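Local structure of polyketide synthase (Lyngbya majuscula 19L, 3QIT) at residues L125-K137 and N215-L227. The protein is a decarboxylating thioesterase of curacin A biosynthesis, an alpha/beta hydrolase-fold domain that probably releases the finished chain and forms its terminal alkene. Numbering follows the deposited sequence.
Sequences LVELPLPAEESKK and NLPGGRSQYLEML
Fully extended from CA to NE, with CG anti to the backbone N (chi1 -177°), the Arg220 side chain runs past the carbonyl of Pro131, and the same first-torsion setting in Tyr223 carries its ring to Pro131 and to the side chains of Leu128 and Leu130. Arg220 NH1 donates to Pro131 O (3.1 Å) in a bent bond, 146° at the hydrogen, while Leu130 CD1 lies over one guanidinium face, 3.8 Å from NH2. Glu133 OE1 rests against Arg220 CD (3.5 Å); no N-H points at it, so it probably adds just diffuse charge attraction. NH2 turns to Asp249 in a long, weak ion pair. Shortening Arg220 to an alanine is likely to cost Pro131 O this donor and strip cover from Leu130 CD1. Deeper in, Pro131 CD packs 3.6 Å from Tyr223 CD2, and Leu130 CD2 meets the ring edge in its plane, also touching Leu227 CD1 at 3.8 Å and Leu224 CD2. Leu227, one helical turn on from Tyr223, sets CG over one ring face, offset toward the rim, and its methyls meet Leu128 CD2 tip to tip. Tyr223 OH is hydrogen-bonded to Thr110, and a water donating to Pro129 O (2.6 Å) also bonds this hydroxyl weakly. Glu127, before the loop, bonds His269 in what is probably a Ser-His-Glu triad with Ser103. Apolar packing near this presumed active site thus gives way outward to one bent hydrogen bond from a cation to a neutral carbonyl, without a salt bridge across the segments.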
loop_
_atom_site.group_PDB
_atom_site.type_symbol
_atom_site.label_atom_id
_atom_site.label_comp_id
_atom_site.label_asym_id
_atom_site.label_seq_id
_atom_site.Cartn_x
_atom_site.Cartn_y
_atom_site.Cartn_z
ATOM N N LEU B 125 15.142 -3.204 -20.555
ATOM C CA LEU B 125 15.102 -2.233 -19.458
ATOM C C LEU B 125 15.672 -0.916 -19.937
ATOM O O LEU B 125 16.876 -0.794 -20.124
ATOM C CB LEU B 125 15.882 -2.779 -18.242
ATOM C CG LEU B 125 15.337 -4.130 -17.780
ATOM C CD1 LEU B 125 16.241 -4.701 -16.686
ATOM C CD2 LEU B 125 13.888 -3.992 -17.283
ATOM N N VAL B 126 14.791 0.055 -20.190
ATOM C CA VAL B 126 15.238 1.328 -20.752
ATOM C C VAL B 126 15.386 2.322 -19.625
ATOM O O VAL B 126 14.405 2.623 -18.930
ATOM C CB VAL B 126 14.247 1.871 -21.802
ATOM C CG1 VAL B 126 14.793 3.146 -22.466
ATOM C CG2 VAL B 126 14.012 0.811 -22.877
ATOM N N GLU B 127 16.624 2.770 -19.410
ATOM C CA GLU B 127 16.942 3.747 -18.355
ATOM C C GLU B 127 16.504 3.276 -16.973
ATOM O O GLU B 127 15.718 3.935 -16.264
ATOM C CB GLU B 127 16.375 5.118 -18.719
ATOM C CG GLU B 127 17.180 5.774 -19.861
ATOM C CD GLU B 127 18.426 6.459 -19.349
ATOM O OE1 GLU B 127 18.268 7.360 -18.481
ATOM O OE2 GLU B 127 19.556 6.101 -19.784
ATOM N N LEU B 128 17.039 2.126 -16.586
ATOM C CA LEU B 128 16.755 1.525 -15.295
ATOM C C LEU B 128 17.413 2.342 -14.199
ATOM O O LEU B 128 18.606 2.572 -14.246
ATOM C CB LEU B 128 17.297 0.085 -15.266
ATOM C CG LEU B 128 17.056 -0.652 -13.949
ATOM C CD1 LEU B 128 15.585 -1.109 -13.834
ATOM C CD2 LEU B 128 18.039 -1.828 -13.827
ATOM N N PRO B 129 16.616 2.811 -13.216
ATOM C CA PRO B 129 17.253 3.536 -12.098
ATOM C C PRO B 129 17.782 2.583 -11.027
ATOM O O PRO B 129 17.480 1.390 -11.038
ATOM C CB PRO B 129 16.116 4.412 -11.550
ATOM C CG PRO B 129 14.826 3.815 -12.076
ATOM C CD PRO B 129 15.145 2.782 -13.135
ATOM N N LEU B 130 18.601 3.103 -10.121
ATOM C CA LEU B 130 18.964 2.353 -8.934
ATOM C C LEU B 130 18.576 3.242 -7.760
ATOM O O LEU B 130 18.751 4.467 -7.842
ATOM C CB LEU B 130 20.466 2.076 -8.892
ATOM C CG LEU B 130 21.067 0.913 -9.682
ATOM C CD1 LEU B 130 22.552 0.750 -9.304
ATOM C CD2 LEU B 130 20.301 -0.383 -9.435
ATOM N N PRO B 131 18.033 2.639 -6.691
ATOM C CA PRO B 131 17.791 3.378 -5.446
ATOM C C PRO B 131 19.088 3.932 -4.873
ATOM O O PRO B 131 20.134 3.265 -4.924
ATOM C CB PRO B 131 17.226 2.307 -4.507
ATOM C CG PRO B 131 16.694 1.245 -5.393
ATOM C CD PRO B 131 17.602 1.232 -6.582
ATOM N N ALA B 132 19.028 5.148 -4.335
ATOM C CA ALA B 132 20.198 5.758 -3.699
ATOM C C ALA B 132 20.616 4.980 -2.449
ATOM O O ALA B 132 19.778 4.365 -1.776
ATOM C CB ALA B 132 19.915 7.214 -3.348
ATOM N N GLU B 133 21.916 4.985 -2.169
ATOM C CA GLU B 133 22.439 4.495 -0.906
ATOM C C GLU B 133 21.885 5.433 0.166
ATOM O O GLU B 133 22.141 6.637 0.126
ATOM C CB GLU B 133 23.975 4.517 -0.925
ATOM C CG GLU B 133 24.659 3.944 0.317
ATOM C CD GLU B 133 24.599 2.424 0.391
ATOM O OE1 GLU B 133 24.766 1.758 -0.654
ATOM O OE2 GLU B 133 24.395 1.894 1.504
ATOM N N GLU B 134 21.105 4.878 1.091
ATOM C CA GLU B 134 20.392 5.656 2.115
ATOM C C GLU B 134 21.254 5.941 3.352
ATOM O O GLU B 134 22.055 5.098 3.754
ATOM C CB GLU B 134 19.101 4.923 2.521
ATOM C CG GLU B 134 19.315 3.486 3.050
ATOM C CD GLU B 134 18.210 2.507 2.642
ATOM O OE1 GLU B 134 17.159 2.949 2.124
ATOM O OE2 GLU B 134 18.402 1.285 2.841
ATOM N N SER B 135 21.081 7.127 3.938
ATOM C CA SER B 135 21.737 7.497 5.205
ATOM C C SER B 135 21.259 6.589 6.338
ATOM O O SER B 135 20.122 6.105 6.316
ATOM C CB SER B 135 21.455 8.966 5.543
ATOM O OG SER B 135 21.853 9.286 6.860
ATOM N N LYS B 136 22.125 6.351 7.325
ATOM C CA LYS B 136 21.741 5.532 8.463
ATOM C C LYS B 136 21.225 6.421 9.594
ATOM O O LYS B 136 20.905 5.932 10.689
ATOM C CB LYS B 136 22.906 4.646 8.919
ATOM C CG LYS B 136 23.278 3.560 7.899
ATOM C CD LYS B 136 22.403 2.313 8.031
ATOM C CE LYS B 136 23.007 1.320 9.032
ATOM N NZ LYS B 136 22.118 0.151 9.320
ATOM N N LYS B 137 21.149 7.726 9.327
ATOM C CA LYS B 137 20.507 8.636 10.277
ATOM C C LYS B 137 19.032 8.270 10.421
ATOM O O LYS B 137 18.347 7.937 9.440
ATOM C CB LYS B 137 20.667 10.092 9.855
ATOM C CG LYS B 137 22.112 10.600 9.899
ATOM C CD LYS B 137 22.289 11.906 9.131
ATOM C CE LYS B 137 21.375 13.013 9.645
ATOM N NZ LYS B 137 21.301 14.152 8.680
ATOM N N ASN B 215 10.071 3.126 -5.662
ATOM C CA ASN B 215 10.748 1.865 -5.332
ATOM C C ASN B 215 9.998 0.953 -4.356
ATOM O O ASN B 215 9.134 1.406 -3.604
ATOM C CB ASN B 215 12.163 2.145 -4.808
ATOM C CG ASN B 215 13.093 2.678 -5.887
ATOM O OD1 ASN B 215 13.369 2.000 -6.879
ATOM N ND2 ASN B 215 13.579 3.901 -5.696
ATOM N N LEU B 216 10.344 -0.333 -4.386
ATOM C CA LEU B 216 9.786 -1.340 -3.480
ATOM C C LEU B 216 10.412 -1.229 -2.079
ATOM O O LEU B 216 11.381 -0.488 -1.902
ATOM C CB LEU B 216 10.024 -2.738 -4.062
ATOM C CG LEU B 216 9.083 -3.207 -5.175
ATOM C CD1 LEU B 216 9.788 -4.183 -6.103
ATOM C CD2 LEU B 216 7.820 -3.825 -4.588
ATOM N N PRO B 217 9.851 -1.945 -1.074
ATOM C CA PRO B 217 10.511 -1.998 0.240
ATOM C C PRO B 217 11.797 -2.834 0.220
ATOM O O PRO B 217 11.786 -3.968 -0.267
ATOM C CB PRO B 217 9.457 -2.660 1.138
ATOM C CG PRO B 217 8.583 -3.424 0.205
ATOM C CD PRO B 217 8.524 -2.590 -1.039
ATOM N N GLY B 218 12.893 -2.272 0.735
ATOM C CA GLY B 218 14.164 -2.993 0.808
ATOM C C GLY B 218 15.444 -2.173 0.756
ATOM O O GLY B 218 16.397 -2.469 1.479
ATOM N N GLY B 219 15.476 -1.154 -0.106
ATOM C CA GLY B 219 16.676 -0.325 -0.304
ATOM C C GLY B 219 17.592 -0.812 -1.420
ATOM O O GLY B 219 17.361 -1.876 -1.993
ATOM N N ARG B 220 18.635 -0.034 -1.714
ATOM C CA ARG B 220 19.595 -0.335 -2.789
ATOM C C ARG B 220 20.102 -1.776 -2.763
ATOM O O ARG B 220 20.069 -2.470 -3.779
ATOM C CB ARG B 220 20.771 0.650 -2.751
ATOM C CG ARG B 220 21.799 0.490 -3.866
ATOM C CD ARG B 220 22.932 1.489 -3.680
ATOM N NE ARG B 220 23.931 1.439 -4.746
ATOM C CZ ARG B 220 23.956 2.250 -5.802
ATOM N NH1 ARG B 220 23.020 3.185 -5.962
ATOM N NH2 ARG B 220 24.919 2.120 -6.709
ATOM N N SER B 221 20.557 -2.218 -1.592
ATOM C CA SER B 221 21.113 -3.560 -1.408
ATOM C C SER B 221 20.128 -4.670 -1.803
ATOM O O SER B 221 20.461 -5.560 -2.587
ATOM C CB SER B 221 21.563 -3.733 0.046
ATOM O OG SER B 221 22.261 -4.949 0.207
ATOM N N GLN B 222 18.912 -4.595 -1.270
ATOM C CA GLN B 222 17.863 -5.570 -1.570
ATOM C C GLN B 222 17.516 -5.584 -3.066
ATOM O O GLN B 222 17.335 -6.656 -3.661
ATOM C CB GLN B 222 16.610 -5.276 -0.737
ATOM C CG GLN B 222 15.558 -6.379 -0.751
ATOM C CD GLN B 222 15.757 -7.413 0.355
ATOM O OE1 GLN B 222 16.802 -8.066 0.441
ATOM N NE2 GLN B 222 14.740 -7.575 1.199
ATOM N N TYR B 223 17.430 -4.391 -3.654
ATOM C CA TYR B 223 17.099 -4.259 -5.069
ATOM C C TYR B 223 18.132 -4.933 -5.964
ATOM O O TYR B 223 17.770 -5.599 -6.928
ATOM C CB TYR B 223 16.898 -2.797 -5.495
ATOM C CG TYR B 223 16.406 -2.715 -6.923
ATOM C CD1 TYR B 223 15.221 -3.353 -7.290
ATOM C CD2 TYR B 223 17.147 -2.067 -7.913
ATOM C CE1 TYR B 223 14.749 -3.325 -8.593
ATOM C CE2 TYR B 223 16.678 -2.021 -9.245
ATOM C CZ TYR B 223 15.475 -2.662 -9.570
ATOM O OH TYR B 223 14.982 -2.664 -10.861
ATOM N N LEU B 224 19.412 -4.763 -5.642
ATOM C CA LEU B 224 20.472 -5.424 -6.401
ATOM C C LEU B 224 20.329 -6.942 -6.315
ATOM O O LEU B 224 20.600 -7.652 -7.287
ATOM C CB LEU B 224 21.858 -4.992 -5.911
ATOM C CG LEU B 224 22.260 -3.527 -6.143
ATOM C CD1 LEU B 224 23.634 -3.247 -5.533
ATOM C CD2 LEU B 224 22.249 -3.183 -7.632
ATOM N N GLU B 225 19.888 -7.443 -5.164
ATOM C CA GLU B 225 19.679 -8.879 -5.042
ATOM C C GLU B 225 18.573 -9.345 -5.986
ATOM O O GLU B 225 18.672 -10.426 -6.565
ATOM C CB GLU B 225 19.397 -9.299 -3.594
ATOM C CG GLU B 225 20.617 -9.214 -2.670
ATOM C CD GLU B 225 21.703 -10.253 -2.977
ATOM O OE1 GLU B 225 22.842 -10.083 -2.481
ATOM O OE2 GLU B 225 21.429 -11.243 -3.699
ATOM N N MET B 226 17.537 -8.523 -6.144
ATOM C CA MET B 226 16.483 -8.796 -7.122
ATOM C C MET B 226 17.085 -8.861 -8.524
ATOM O O MET B 226 16.859 -9.838 -9.253
ATOM C CB MET B 226 15.379 -7.731 -7.051
ATOM C CG MET B 226 14.539 -7.586 -8.330
ATOM S SD MET B 226 13.045 -6.609 -8.106
ATOM C CE MET B 226 12.040 -7.795 -7.225
ATOM N N LEU B 227 17.857 -7.832 -8.882
ATOM C CA LEU B 227 18.488 -7.751 -10.207
ATOM C C LEU B 227 19.398 -8.958 -10.469
ATOM O O LEU B 227 19.386 -9.537 -11.569
ATOM C CB LEU B 227 19.278 -6.447 -10.372
ATOM C CG LEU B 227 18.536 -5.095 -10.328
ATOM C CD1 LEU B 227 19.483 -3.956 -10.587
ATOM C CD2 LEU B 227 17.357 -5.033 -11.290
HETATM O O HOH W 1 15.205 0.180 -10.804
#